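Local coordinates for uncharacterized protein (Bacteroides ovatus, PDB 3NQK) that is of unknown function but probably pairs an immunoglobulin-like N-terminal domain of the E-set clan with a C-terminal BT_3044-like domain, at residues T40-I45 with L109-F114; D56-I61 with P96-I101; I29-K34 with F114-I119; V13-P18 with L129-D134. All blocks are in the same frame, centred on the assembly; numbering follows the deposited sequence.

In the fold
The eight segments nest along the chain: contact 2 (56-61 with 96-101) lies inside the loop closed by contact 1, that inside contact 3, and that inside contact 4. Contact 1 pairs strands 38-48 and 107-115 in one sheet, and contact 2 pairs strands 57-63 and 98-101 in the facing sheet. Contacts 3 and 4 join the two sheets through side chains. Contact 1 touches all three others, with centres about 12 to 13 Å away, whereas contacts 2 and 3 have centres about 25 Å apart and do not touch. Together they describe a β-sandwich, as in immunoglobulin-like E-set domains, whose interior Ile45, Leu110 and Val99 help to fill.

Contact 1 of 4, residues T40-I45 with L109-F114; sequences TYQLPI and LLNIDF
Gln42 and Asn111 sit opposite each other as a non-hydrogen-bonded pair in neighbouring antiparallel strands, and their amides join on the outer face of the sheet. From CB, the Gln42 chain leaves with CG anti to the carbonyl carbon (chi1 -60°), which brings CG to 3.3 Å from Asn111 OD1. The next bond is extended, and CD reaches Leu109 CD1 at 3.8 Å. At the tip, OE1 is 4.1 Å from Leu109 CD1, while NE2 gives a hydrogen bond of 2.6 Å to Asn111 OD1. This bond is nearly straight, lies in the carbonyl plane and joins two almost coplanar amides. An alanine in place of Gln42 would probably leave Asn111 OD1 without this donor and open a gap beside Leu109 CD1, where Pro311 of the second subunit also packs.

Next along this face, Thr40 OG1 donates to Asp113 OD1 at 2.6 Å, the two side chains lying parallel. On the inner face Ile45 CD1 rests 4.1 Å from Leu110 CB, and Tyr41 CB meets the edge of the Phe114 ring at CE2, 3.9 Å away. Backbone bonds join Tyr41 with Ile112 and Leu43 with Leu110 in both directions. Polar side chains ending in a donor or an acceptor thus bond across the strands, but the apolar pair Pro44-Leu109 makes the outer face mixed; the inner face is apolar, with Leu43, Leu110 and Ile112 on Leu129.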
loop_
_atom_site.group_PDB
_atom_site.type_symbol
_atom_site.label_atom_id
_atom_site.label_comp_id
_atom_site.label_asym_id
_atom_site.label_seq_id
_atom_site.Cartn_x
_atom_site.Cartn_y
_atom_site.Cartn_z
ATOM N N THR A 40 13.063 -3.627 6.010
ATOM C CA THR A 40 13.241 -2.189 5.959
ATOM C C THR A 40 11.952 -1.478 6.275
ATOM O O THR A 40 10.889 -1.878 5.818
ATOM C CB THR A 40 13.714 -1.732 4.574
ATOM O OG1 THR A 40 14.952 -2.367 4.258
ATOM C CG2 THR A 40 13.909 -0.252 4.553
ATOM N N TYR A 41 12.048 -0.422 7.075
ATOM C CA TYR A 41 10.915 0.426 7.343
ATOM C C TYR A 41 11.198 1.822 6.840
ATOM O O TYR A 41 12.243 2.400 7.131
ATOM C CB TYR A 41 10.613 0.473 8.830
ATOM C CG TYR A 41 9.380 1.271 9.151
ATOM C CD1 TYR A 41 8.113 0.723 8.984
ATOM C CD2 TYR A 41 9.473 2.587 9.592
ATOM C CE1 TYR A 41 6.972 1.457 9.253
ATOM C CE2 TYR A 41 8.340 3.322 9.877
ATOM C CZ TYR A 41 7.089 2.749 9.702
ATOM O OH TYR A 41 5.958 3.473 9.983
ATOM N N GLN A 42 10.243 2.384 6.126
ATOM C CA GLN A 42 10.403 3.693 5.557
ATOM C C GLN A 42 9.570 4.720 6.311
ATOM O O GLN A 42 8.331 4.637 6.340
ATOM C CB GLN A 42 10.018 3.661 4.093
ATOM C CG GLN A 42 10.873 2.693 3.285
ATOM C CD GLN A 42 10.652 2.806 1.815
ATOM O OE1 GLN A 42 9.610 2.417 1.308
ATOM N NE2 GLN A 42 11.648 3.311 1.105
ATOM N N LEU A 43 10.264 5.691 6.917
ATOM C CA LEU A 43 9.640 6.734 7.700
ATOM C C LEU A 43 9.740 8.061 6.975
ATOM O O LEU A 43 10.828 8.572 6.740
ATOM C CB LEU A 43 10.322 6.841 9.054
ATOM C CG LEU A 43 9.808 7.913 9.990
ATOM C CD1 LEU A 43 8.338 7.711 10.258
ATOM C CD2 LEU A 43 10.615 7.878 11.292
ATOM N N PRO A 44 8.599 8.617 6.597
ATOM C CA PRO A 44 8.606 9.851 5.869
ATOM C C PRO A 44 9.068 11.038 6.685
ATOM O O PRO A 44 8.682 11.191 7.849
ATOM C CB PRO A 44 7.142 10.036 5.486
ATOM C CG PRO A 44 6.590 8.695 5.452
ATOM C CD PRO A 44 7.321 7.902 6.453
ATOM N N ILE A 45 9.888 11.873 6.059
ATOM C CA ILE A 45 10.266 13.143 6.613
ATOM C C ILE A 45 9.584 14.218 5.760
ATOM O O ILE A 45 9.701 14.215 4.528
ATOM C CB ILE A 45 11.764 13.316 6.606
ATOM C CG1 ILE A 45 12.407 12.246 7.496
ATOM C CG2 ILE A 45 12.131 14.675 7.091
ATOM C CD1 ILE A 45 13.894 12.302 7.515
ATOM N N LEU A 109 12.134 9.939 2.180
ATOM C CA LEU A 109 12.041 8.778 3.061
ATOM C C LEU A 109 13.340 8.445 3.809
ATOM O O LEU A 109 14.423 8.447 3.239
ATOM C CB LEU A 109 11.601 7.555 2.254
ATOM C CG LEU A 109 10.240 7.655 1.544
ATOM C CD1 LEU A 109 10.008 6.407 0.642
ATOM C CD2 LEU A 109 9.098 7.836 2.558
ATOM N N LEU A 110 13.194 8.150 5.093
ATOM C CA LEU A 110 14.278 7.660 5.912
ATOM C C LEU A 110 14.173 6.167 5.942
ATOM O O LEU A 110 13.294 5.615 6.582
ATOM C CB LEU A 110 14.173 8.214 7.335
ATOM C CG LEU A 110 15.268 7.786 8.322
ATOM C CD1 LEU A 110 16.601 8.404 7.976
ATOM C CD2 LEU A 110 14.871 8.155 9.727
ATOM N N ASN A 111 15.031 5.504 5.193
ATOM C CA ASN A 111 15.053 4.061 5.172
ATOM C C ASN A 111 15.749 3.513 6.408
ATOM O O ASN A 111 16.972 3.609 6.536
ATOM C CB ASN A 111 15.748 3.570 3.915
ATOM C CG ASN A 111 15.040 4.004 2.665
ATOM O OD1 ASN A 111 13.885 3.674 2.453
ATOM N ND2 ASN A 111 15.722 4.768 1.839
ATOM N N ILE A 112 14.955 3.003 7.346
ATOM C CA ILE A 112 15.474 2.346 8.525
ATOM C C ILE A 112 15.539 0.867 8.250
ATOM O O ILE A 112 14.513 0.234 8.034
ATOM C CB ILE A 112 14.554 2.550 9.742
ATOM C CG1 ILE A 112 14.301 4.028 9.998
ATOM C CG2 ILE A 112 15.154 1.920 10.962
ATOM C CD1 ILE A 112 13.456 4.283 11.255
ATOM N N ASP A 113 16.744 0.312 8.294
ATOM C CA ASP A 113 16.973 -1.109 8.027
ATOM C C ASP A 113 17.160 -1.909 9.332
ATOM O O ASP A 113 18.152 -1.746 10.044
ATOM C CB ASP A 113 18.217 -1.286 7.112
ATOM C CG ASP A 113 17.981 -0.773 5.701
ATOM O OD1 ASP A 113 16.844 -0.919 5.196
ATOM O OD2 ASP A 113 18.922 -0.220 5.100
ATOM N N PHE A 114 16.229 -2.809 9.599
ATOM C CA PHE A 114 16.256 -3.594 10.822
ATOM C C PHE A 114 16.822 -4.979 10.587
ATOM O O PHE A 114 16.589 -5.598 9.528
ATOM C CB PHE A 114 14.838 -3.737 11.398
ATOM C CG PHE A 114 14.284 -2.469 11.993
ATOM C CD1 PHE A 114 14.767 -1.984 13.193
ATOM C CD2 PHE A 114 13.231 -1.812 11.393
ATOM C CE1 PHE A 114 14.237 -0.829 13.756
ATOM C CE2 PHE A 114 12.692 -0.653 11.961
ATOM C CZ PHE A 114 13.203 -0.165 13.128
#

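Contact 2 of 4, residues D56-I61 with P96-I101; sequences DRDIHI and PETVHI
Arg57 with Ile101 and Ile59 with Val99 are hydrogen-bonded pairs, and Asp58 with His100 and His60 with Thr98 non-hydrogen-bonded ones, in two antiparallel strands whose axes run at 153°. Beyond them, Ile61 N still reaches Glu97 O at 2.8 Å.

On the inner face Ile59 and Ile101 meet methyl to methyl, CD1 to CD1 at 3.5 Å, beside Ile45 and Ile131 of the sandwich interior. The outer face is polar. His60 ND1 donates to Glu97 OE2 at 2.9 Å, with the oxygen in the ring plane and approached on its syn side. Thr98 OG1 lies over one face of that ring, toward the rim, and itself donates to Glu97 OE1 at 3.1 Å. An alanine in place of His60 would probably leave Glu97 OE2 without its ring donor and Thr98 OG1 without the ring it lies over.

At the other end His100 ND1 donates to Asp58 OD1 at 3.0 Å, from above the carboxylate plane. NE2 makes a weak bond to Asp56 OD2. With a carboxylate near each ring nitrogen, His100 would probably hold a proton more readily.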
loop_
_atom_site.group_PDB
_atom_site.type_symbol
_atom_site.label_atom_id
_atom_site.label_comp_id
_atom_site.label_asym_id
_atom_site.label_seq_id
_atom_site.Cartn_x
_atom_site.Cartn_y
_atom_site.Cartn_z
ATOM N N ASP A 56 17.549 23.879 -0.357
ATOM C CA ASP A 56 18.123 22.545 -0.323
ATOM C C ASP A 56 18.414 22.309 1.145
ATOM O O ASP A 56 18.986 23.166 1.807
ATOM C CB ASP A 56 19.415 22.443 -1.153
ATOM C CG ASP A 56 19.146 22.287 -2.673
ATOM O OD1 ASP A 56 18.815 23.302 -3.350
ATOM O OD2 ASP A 56 19.345 21.165 -3.195
ATOM N N ARG A 57 17.927 21.201 1.682
ATOM C CA ARG A 57 18.067 20.933 3.100
ATOM C C ARG A 57 18.722 19.600 3.328
ATOM O O ARG A 57 18.293 18.580 2.783
ATOM C CB ARG A 57 16.698 20.966 3.797
ATOM C CG ARG A 57 15.837 22.159 3.392
ATOM C CD ARG A 57 14.422 22.071 3.926
ATOM N NE ARG A 57 14.305 22.666 5.251
ATOM C CZ ARG A 57 13.640 23.793 5.527
ATOM N NH1 ARG A 57 12.976 24.444 4.576
ATOM N NH2 ARG A 57 13.592 24.239 6.780
ATOM N N ASP A 58 19.832 19.631 4.058
ATOM C CA ASP A 58 20.467 18.434 4.537
ATOM C C ASP A 58 20.018 18.251 5.965
ATOM O O ASP A 58 20.417 19.006 6.842
ATOM C CB ASP A 58 21.998 18.555 4.448
ATOM C CG ASP A 58 22.515 18.397 3.020
ATOM O OD1 ASP A 58 22.196 17.362 2.371
ATOM O OD2 ASP A 58 23.246 19.297 2.548
ATOM N N ILE A 59 19.126 17.288 6.183
ATOM C CA ILE A 59 18.530 17.065 7.494
ATOM C C ILE A 59 19.308 16.024 8.248
ATOM O O ILE A 59 19.681 15.002 7.690
ATOM C CB ILE A 59 17.056 16.620 7.353
ATOM C CG1 ILE A 59 16.231 17.750 6.716
ATOM C CG2 ILE A 59 16.461 16.234 8.724
ATOM C CD1 ILE A 59 14.938 17.294 6.073
ATOM N N HIS A 60 19.574 16.282 9.516
ATOM C CA HIS A 60 20.343 15.338 10.333
ATOM C C HIS A 60 19.455 14.675 11.364
ATOM O O HIS A 60 18.700 15.349 12.071
ATOM C CB HIS A 60 21.507 16.047 11.022
ATOM C CG HIS A 60 22.540 16.579 10.071
ATOM N ND1 HIS A 60 23.784 16.000 9.921
ATOM C CD2 HIS A 60 22.515 17.638 9.228
ATOM C CE1 HIS A 60 24.479 16.681 9.026
ATOM N NE2 HIS A 60 23.732 17.680 8.590
ATOM N N ILE A 61 19.542 13.340 11.438
ATOM C CA ILE A 61 18.756 12.555 12.376
ATOM C C ILE A 61 19.687 11.853 13.353
ATOM O O ILE A 61 20.730 11.338 12.960
ATOM C CB ILE A 61 17.953 11.460 11.661
ATOM C CG1 ILE A 61 17.330 11.985 10.355
ATOM C CG2 ILE A 61 16.902 10.902 12.580
ATOM C CD1 ILE A 61 16.206 12.899 10.565
ATOM N N PRO A 96 20.541 6.208 7.621
ATOM C CA PRO A 96 21.483 7.266 7.283
ATOM C C PRO A 96 21.324 8.490 8.186
ATOM O O PRO A 96 20.205 8.895 8.500
ATOM C CB PRO A 96 21.142 7.604 5.812
ATOM C CG PRO A 96 19.822 7.008 5.558
ATOM C CD PRO A 96 19.669 5.855 6.493
ATOM N N GLU A 97 22.452 9.044 8.616
ATOM C CA GLU A 97 22.465 10.183 9.517
ATOM C C GLU A 97 21.894 11.429 8.823
ATOM O O GLU A 97 21.311 12.297 9.476
ATOM C CB GLU A 97 23.901 10.436 9.998
ATOM C CG GLU A 97 24.031 11.394 11.197
ATOM C CD GLU A 97 24.212 12.846 10.788
ATOM O OE1 GLU A 97 24.576 13.099 9.616
ATOM O OE2 GLU A 97 24.016 13.732 11.653
ATOM N N THR A 98 22.019 11.473 7.492
ATOM C CA THR A 98 21.579 12.620 6.703
ATOM C C THR A 98 20.558 12.243 5.607
ATOM O O THR A 98 20.700 11.222 4.914
ATOM C CB THR A 98 22.794 13.332 6.042
ATOM O OG1 THR A 98 23.406 14.211 6.994
ATOM C CG2 THR A 98 22.365 14.145 4.818
ATOM N N VAL A 99 19.530 13.079 5.467
ATOM C CA VAL A 99 18.553 12.936 4.406
ATOM C C VAL A 99 18.495 14.230 3.637
ATOM O O VAL A 99 18.444 15.307 4.227
ATOM C CB VAL A 99 17.175 12.641 4.955
ATOM C CG1 VAL A 99 16.192 12.564 3.841
ATOM C CG2 VAL A 99 17.188 11.318 5.771
ATOM N N HIS A 100 18.509 14.138 2.317
ATOM C CA HIS A 100 18.516 15.324 1.499
ATOM C C HIS A 100 17.140 15.606 0.891
ATOM O O HIS A 100 16.559 14.754 0.212
ATOM C CB HIS A 100 19.568 15.206 0.394
ATOM C CG HIS A 100 19.695 16.438 -0.442
ATOM N ND1 HIS A 100 20.269 17.600 0.029
ATOM C CD2 HIS A 100 19.291 16.703 -1.709
ATOM C CE1 HIS A 100 20.223 18.524 -0.915
ATOM N NE2 HIS A 100 19.631 18.008 -1.978
ATOM N N ILE A 101 16.628 16.808 1.142
ATOM C CA ILE A 101 15.407 17.266 0.515
ATOM C C ILE A 101 15.717 18.485 -0.336
ATOM O O ILE A 101 15.969 19.568 0.188
ATOM C CB ILE A 101 14.332 17.638 1.543
ATOM C CG1 ILE A 101 13.906 16.411 2.324
ATOM C CG2 ILE A 101 13.112 18.254 0.843
ATOM C CD1 ILE A 101 12.823 16.687 3.347
#

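Contact 3 of 4, residues I29-K34 with F114-I119; sequences IYVRYK and FNLQDI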
loop_
_atom_site.group_PDB
_atom_site.type_symbol
_atom_site.label_atom_id
_atom_site.label_comp_id
_atom_site.label_asym_id
_atom_site.label_seq_id
_atom_site.Cartn_x
_atom_site.Cartn_y
_atom_site.Cartn_z
ATOM N N ILE A 29 4.923 1.030 15.240
ATOM C CA ILE A 29 5.060 0.588 13.881
ATOM C C ILE A 29 5.186 -0.932 13.802
ATOM O O ILE A 29 5.793 -1.572 14.674
ATOM C CB ILE A 29 6.224 1.292 13.137
ATOM C CG1 ILE A 29 7.568 0.861 13.662
ATOM C CG2 ILE A 29 6.086 2.782 13.250
ATOM C CD1 ILE A 29 8.717 1.473 12.873
ATOM N N TYR A 30 4.570 -1.501 12.766
ATOM C CA TYR A 30 4.526 -2.935 12.570
ATOM C C TYR A 30 5.436 -3.328 11.453
ATOM O O TYR A 30 5.291 -2.847 10.337
ATOM C CB TYR A 30 3.089 -3.364 12.250
ATOM C CG TYR A 30 2.126 -3.103 13.400
ATOM C CD1 TYR A 30 1.977 -4.031 14.427
ATOM C CD2 TYR A 30 1.431 -1.906 13.498
ATOM C CE1 TYR A 30 1.132 -3.791 15.498
ATOM C CE2 TYR A 30 0.567 -1.658 14.572
ATOM C CZ TYR A 30 0.429 -2.610 15.568
ATOM O OH TYR A 30 -0.406 -2.381 16.650
ATOM N N VAL A 31 6.391 -4.209 11.741
ATOM C CA VAL A 31 7.314 -4.696 10.703
ATOM C C VAL A 31 7.290 -6.203 10.647
ATOM O O VAL A 31 7.336 -6.870 11.673
ATOM C CB VAL A 31 8.737 -4.212 10.957
ATOM C CG1 VAL A 31 8.721 -2.739 11.277
ATOM C CG2 VAL A 31 9.352 -4.964 12.069
ATOM N N ARG A 32 7.183 -6.746 9.448
ATOM C CA ARG A 32 7.093 -8.188 9.294
ATOM C C ARG A 32 8.452 -8.843 9.432
ATOM O O ARG A 32 9.426 -8.394 8.833
ATOM C CB ARG A 32 6.461 -8.560 7.943
ATOM C CG ARG A 32 6.579 -10.061 7.600
ATOM C CD ARG A 32 5.716 -10.461 6.396
ATOM N NE ARG A 32 4.459 -11.111 6.802
ATOM C CZ ARG A 32 3.232 -10.663 6.520
ATOM N NH1 ARG A 32 3.055 -9.559 5.819
ATOM N NH2 ARG A 32 2.177 -11.342 6.932
ATOM N N TYR A 33 8.522 -9.888 10.256
ATOM C CA TYR A 33 9.724 -10.690 10.362
ATOM C C TYR A 33 9.767 -11.610 9.163
ATOM O O TYR A 33 8.948 -12.499 9.044
ATOM C CB TYR A 33 9.706 -11.508 11.647
ATOM C CG TYR A 33 11.033 -12.156 11.978
ATOM C CD1 TYR A 33 11.530 -13.217 11.216
ATOM C CD2 TYR A 33 11.791 -11.715 13.054
ATOM C CE1 TYR A 33 12.766 -13.815 11.518
ATOM C CE2 TYR A 33 13.041 -12.307 13.367
ATOM C CZ TYR A 33 13.513 -13.348 12.599
ATOM O OH TYR A 33 14.730 -13.927 12.910
ATOM N N LYS A 34 10.707 -11.374 8.253
ATOM C CA LYS A 34 10.776 -12.161 7.018
ATOM C C LYS A 34 11.944 -13.144 6.991
ATOM O O LYS A 34 11.940 -14.147 7.704
ATOM C CB LYS A 34 10.828 -11.241 5.783
ATOM C CG LYS A 34 9.486 -11.029 5.103
ATOM C CD LYS A 34 9.617 -10.148 3.840
ATOM C CE LYS A 34 9.990 -8.694 4.202
ATOM N NZ LYS A 34 9.851 -7.760 3.049
ATOM N N PHE A 114 16.229 -2.809 9.599
ATOM C CA PHE A 114 16.256 -3.594 10.822
ATOM C C PHE A 114 16.822 -4.979 10.587
ATOM O O PHE A 114 16.589 -5.598 9.528
ATOM C CB PHE A 114 14.838 -3.737 11.398
ATOM C CG PHE A 114 14.284 -2.469 11.993
ATOM C CD1 PHE A 114 14.767 -1.984 13.193
ATOM C CD2 PHE A 114 13.231 -1.812 11.393
ATOM C CE1 PHE A 114 14.237 -0.829 13.756
ATOM C CE2 PHE A 114 12.692 -0.653 11.961
ATOM C CZ PHE A 114 13.203 -0.165 13.128
ATOM N N ASN A 115 17.568 -5.465 11.578
ATOM C CA ASN A 115 17.989 -6.858 11.635
ATOM C C ASN A 115 17.392 -7.474 12.896
ATOM O O ASN A 115 17.943 -7.339 13.998
ATOM C CB ASN A 115 19.508 -6.976 11.664
ATOM C CG ASN A 115 19.977 -8.428 11.780
ATOM O OD1 ASN A 115 19.591 -9.284 10.978
ATOM N ND2 ASN A 115 20.794 -8.709 12.791
ATOM N N LEU A 116 16.258 -8.133 12.736
ATOM C CA LEU A 116 15.471 -8.589 13.876
ATOM C C LEU A 116 15.881 -9.967 14.402
ATOM O O LEU A 116 15.353 -10.422 15.405
ATOM C CB LEU A 116 13.981 -8.601 13.500
ATOM C CG LEU A 116 13.398 -7.248 13.090
ATOM C CD1 LEU A 116 11.964 -7.395 12.587
ATOM C CD2 LEU A 116 13.453 -6.290 14.239
ATOM N N GLN A 117 16.833 -10.615 13.748
ATOM C CA GLN A 117 17.223 -11.968 14.145
ATOM C C GLN A 117 17.562 -12.043 15.627
ATOM O O GLN A 117 18.355 -11.251 16.132
ATOM C CB GLN A 117 18.409 -12.451 13.325
ATOM C CG GLN A 117 18.681 -13.956 13.472
ATOM C CD GLN A 117 19.745 -14.440 12.536
ATOM O OE1 GLN A 117 19.903 -13.916 11.426
ATOM N NE2 GLN A 117 20.492 -15.448 12.964
ATOM N N ASP A 118 16.938 -13.000 16.321
ATOM C CA ASP A 118 17.180 -13.227 17.760
ATOM C C ASP A 118 16.657 -12.091 18.647
ATOM O O ASP A 118 17.025 -11.999 19.801
ATOM C CB ASP A 118 18.687 -13.452 18.040
ATOM C CG ASP A 118 19.246 -14.698 17.321
ATOM O OD1 ASP A 118 18.591 -15.762 17.374
ATOM O OD2 ASP A 118 20.360 -14.612 16.734
ATOM N N ILE A 119 15.820 -11.219 18.103
ATOM C CA ILE A 119 15.241 -10.145 18.912
ATOM C C ILE A 119 14.460 -10.792 20.062
ATOM O O ILE A 119 13.782 -11.798 19.874
ATOM C CB ILE A 119 14.296 -9.215 18.072
ATOM C CG1 ILE A 119 13.919 -7.951 18.852
ATOM C CG2 ILE A 119 13.044 -9.946 17.678
ATOM C CD1 ILE A 119 15.017 -6.988 19.009
HETATM O O HOH W 1 14.874 -14.853 15.482
#
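Val31, near the end of strand 27-32, and Tyr33, just beyond it, pack without direct hydrogen bonds against Leu116, just past the end of strand 107-115, in a largely buried contact between the two sheets. Val31 CG2 touches Leu116 CD1 at 3.6 Å. Tyr33 has CG anti to its backbone N (chi1 -168°), and its ring and Leu116 slide past each other in opposite directions, CE2 lying 3.8 Å from Leu116 CB. The edge of the ring also meets the peptide, with Leu116 O close to the ring plane near CE2.

In the sandwich these segments belong to opposite layers: Val31 is backbone-bonded to Val155 and Phe157 of strand 149-157, whereas Leu116 leans on Val39 of the other sheet as well as on Pro156. A branched aliphatic chain suits Leu116, since its CB packs on the tyrosine ring while CD1 reaches Val31.

After Leu116 the chain reverses in a type II turn, closed by Ile119 N to Leu116 O at 2.9 Å. Asp118 takes its third position with a positive phi of 69°, which aspartate accepts more easily than a β-branched residue. A water links turn and tyrosine: it lies 2.7 Å from Tyr33 OH and accepts from Asp118 N at 2.9 Å, while Gln117 CA packs against the same hydroxyl oxygen.

Contact 4 of 4, residues V13-P18 with L129-D134; sequences VSFKAP and LTIVDD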
loop_
_atom_site.group_PDB
_atom_site.type_symbol
_atom_site.label_atom_id
_atom_site.label_comp_id
_atom_site.label_asym_id
_atom_site.label_seq_id
_atom_site.Cartn_x
_atom_site.Cartn_y
_atom_site.Cartn_z
ATOM N N VAL A 13 10.038 21.048 9.926
ATOM C CA VAL A 13 10.399 19.728 9.404
ATOM C C VAL A 13 10.128 18.668 10.445
ATOM O O VAL A 13 10.656 18.737 11.534
ATOM C CB VAL A 13 11.879 19.661 9.044
ATOM C CG1 VAL A 13 12.261 18.233 8.561
ATOM C CG2 VAL A 13 12.210 20.689 7.997
ATOM N N SER A 14 9.365 17.639 10.074
ATOM C CA SER A 14 8.961 16.614 11.021
ATOM C C SER A 14 8.753 15.240 10.381
ATOM O O SER A 14 8.737 15.103 9.158
ATOM C CB SER A 14 7.680 17.027 11.699
ATOM O OG SER A 14 6.634 17.108 10.764
ATOM N N PHE A 15 8.588 14.230 11.240
ATOM C CA PHE A 15 8.356 12.857 10.820
ATOM C C PHE A 15 6.876 12.618 10.656
ATOM O O PHE A 15 6.072 13.200 11.375
ATOM C CB PHE A 15 8.865 11.883 11.888
ATOM C CG PHE A 15 10.346 11.980 12.164
ATOM C CD1 PHE A 15 11.273 11.441 11.273
ATOM C CD2 PHE A 15 10.805 12.494 13.359
ATOM C CE1 PHE A 15 12.615 11.473 11.545
ATOM C CE2 PHE A 15 12.156 12.527 13.639
ATOM C CZ PHE A 15 13.064 12.020 12.726
ATOM N N LYS A 16 6.507 11.729 9.740
ATOM C CA LYS A 16 5.098 11.346 9.599
ATOM C C LYS A 16 4.932 9.833 9.515
ATOM O O LYS A 16 4.987 9.242 8.430
ATOM C CB LYS A 16 4.466 12.014 8.381
ATOM C CG LYS A 16 3.032 12.484 8.613
ATOM C CD LYS A 16 2.990 13.704 9.580
ATOM C CE LYS A 16 1.594 14.346 9.631
ATOM N NZ LYS A 16 0.510 13.340 9.960
ATOM N N ALA A 17 4.727 9.211 10.667
ATOM C CA ALA A 17 4.424 7.800 10.714
ATOM C C ALA A 17 3.022 7.573 10.108
ATOM O O ALA A 17 2.254 8.535 9.924
ATOM C CB ALA A 17 4.475 7.300 12.137
ATOM N N PRO A 18 2.691 6.302 9.780
ATOM C CA PRO A 18 1.370 5.959 9.211
ATOM C C PRO A 18 0.184 6.384 10.108
ATOM O O PRO A 18 -0.847 6.822 9.602
ATOM C CB PRO A 18 1.424 4.423 9.084
ATOM C CG PRO A 18 2.884 4.081 9.046
ATOM C CD PRO A 18 3.594 5.130 9.849
ATOM N N LEU A 129 13.940 8.775 17.690
ATOM C CA LEU A 129 14.592 9.599 16.680
ATOM C C LEU A 129 14.270 11.048 16.901
ATOM O O LEU A 129 13.135 11.406 17.211
ATOM C CB LEU A 129 14.138 9.194 15.286
ATOM C CG LEU A 129 14.390 7.735 14.920
ATOM C CD1 LEU A 129 13.810 7.419 13.540
ATOM C CD2 LEU A 129 15.857 7.434 14.968
ATOM N N THR A 130 15.281 11.885 16.758
ATOM C CA THR A 130 15.120 13.307 16.877
ATOM C C THR A 130 15.824 13.968 15.691
ATOM O O THR A 130 16.810 13.436 15.156
ATOM C CB THR A 130 15.725 13.835 18.221
ATOM O OG1 THR A 130 15.310 15.187 18.451
ATOM C CG2 THR A 130 17.249 13.779 18.186
ATOM N N ILE A 131 15.281 15.082 15.239
ATOM C CA ILE A 131 15.893 15.848 14.167
ATOM C C ILE A 131 16.730 16.912 14.795
ATOM O O ILE A 131 16.202 17.920 15.278
ATOM C CB ILE A 131 14.841 16.496 13.280
ATOM C CG1 ILE A 131 14.119 15.430 12.483
ATOM C CG2 ILE A 131 15.480 17.514 12.336
ATOM C CD1 ILE A 131 13.089 15.955 11.595
ATOM N N VAL A 132 18.043 16.697 14.806
ATOM C CA VAL A 132 18.963 17.624 15.451
ATOM C C VAL A 132 19.303 18.875 14.572
ATOM O O VAL A 132 19.887 19.828 15.065
ATOM C CB VAL A 132 20.278 16.893 15.898
ATOM C CG1 VAL A 132 19.945 15.757 16.840
ATOM C CG2 VAL A 132 21.055 16.370 14.695
ATOM N N ASP A 133 18.922 18.844 13.287
ATOM C CA ASP A 133 19.136 20.002 12.347
ATOM C C ASP A 133 18.196 19.878 11.145
ATOM O O ASP A 133 18.285 18.914 10.389
ATOM C CB ASP A 133 20.596 20.057 11.858
ATOM C CG ASP A 133 20.843 21.181 10.794
ATOM O OD1 ASP A 133 20.068 22.168 10.744
ATOM O OD2 ASP A 133 21.828 21.074 10.038
ATOM N N ASP A 134 17.318 20.870 10.961
ATOM C CA ASP A 134 16.270 20.806 9.894
ATOM C C ASP A 134 16.735 21.327 8.529
ATOM O O ASP A 134 15.908 21.561 7.636
ATOM C CB ASP A 134 14.976 21.546 10.336
ATOM C CG ASP A 134 15.164 23.065 10.479
ATOM O OD1 ASP A 134 16.238 23.597 10.117
ATOM O OD2 ASP A 134 14.219 23.724 10.947
#
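Phe15 and Ile131 reach toward each other tip to tip across the interior of a β-sandwich, as in immunoglobulin-like E-set domains. Strand 12-15 is an outermost strand of one sheet and strand 125-133 belongs to the other; their short segments run nearly antiparallel, at 169°. The axes stay 8.2 Å apart at their closest, too far for backbone pairing, so side chains carry the whole contact.

The aromatic interaction is a CH-pi contact. Ile131 CD1 stands over one face of the Phe15 ring, 4.3 Å from its centroid and offset toward the rim. A chi1 of -61° sets Phe15 CG anti to the carbonyl carbon, and the far end of the ring is gripped as well: CZ lies 3.6 Å from Ile131 CG1. A flat ring suits this position because its face and its tip both meet Ile131, and the tip also meets Leu129. Leu43 and Ala150 add to its surroundings.

Apolar packing completes the contact. Leu129 CB approaches Phe15 CZ at 4.0 Å, the two side chains crossing at about a right angle. Val13 CG1 meets Ile131 CD1 at 3.9 Å, so that one δ-methyl serves both the valine and the ring; β-branched residues such as these fit the extended backbone of a strand.

At the far end, where the chain has turned a corner at Val132, an aspartate packs through its carbon. Asp134 OD1 is bonded to Ser136 OG and its carbonyl O to Arg57 NE, leaving the aliphatic part of the aspartate for Val13: Asp134 CB lies 3.7 Å from Val13 CG2.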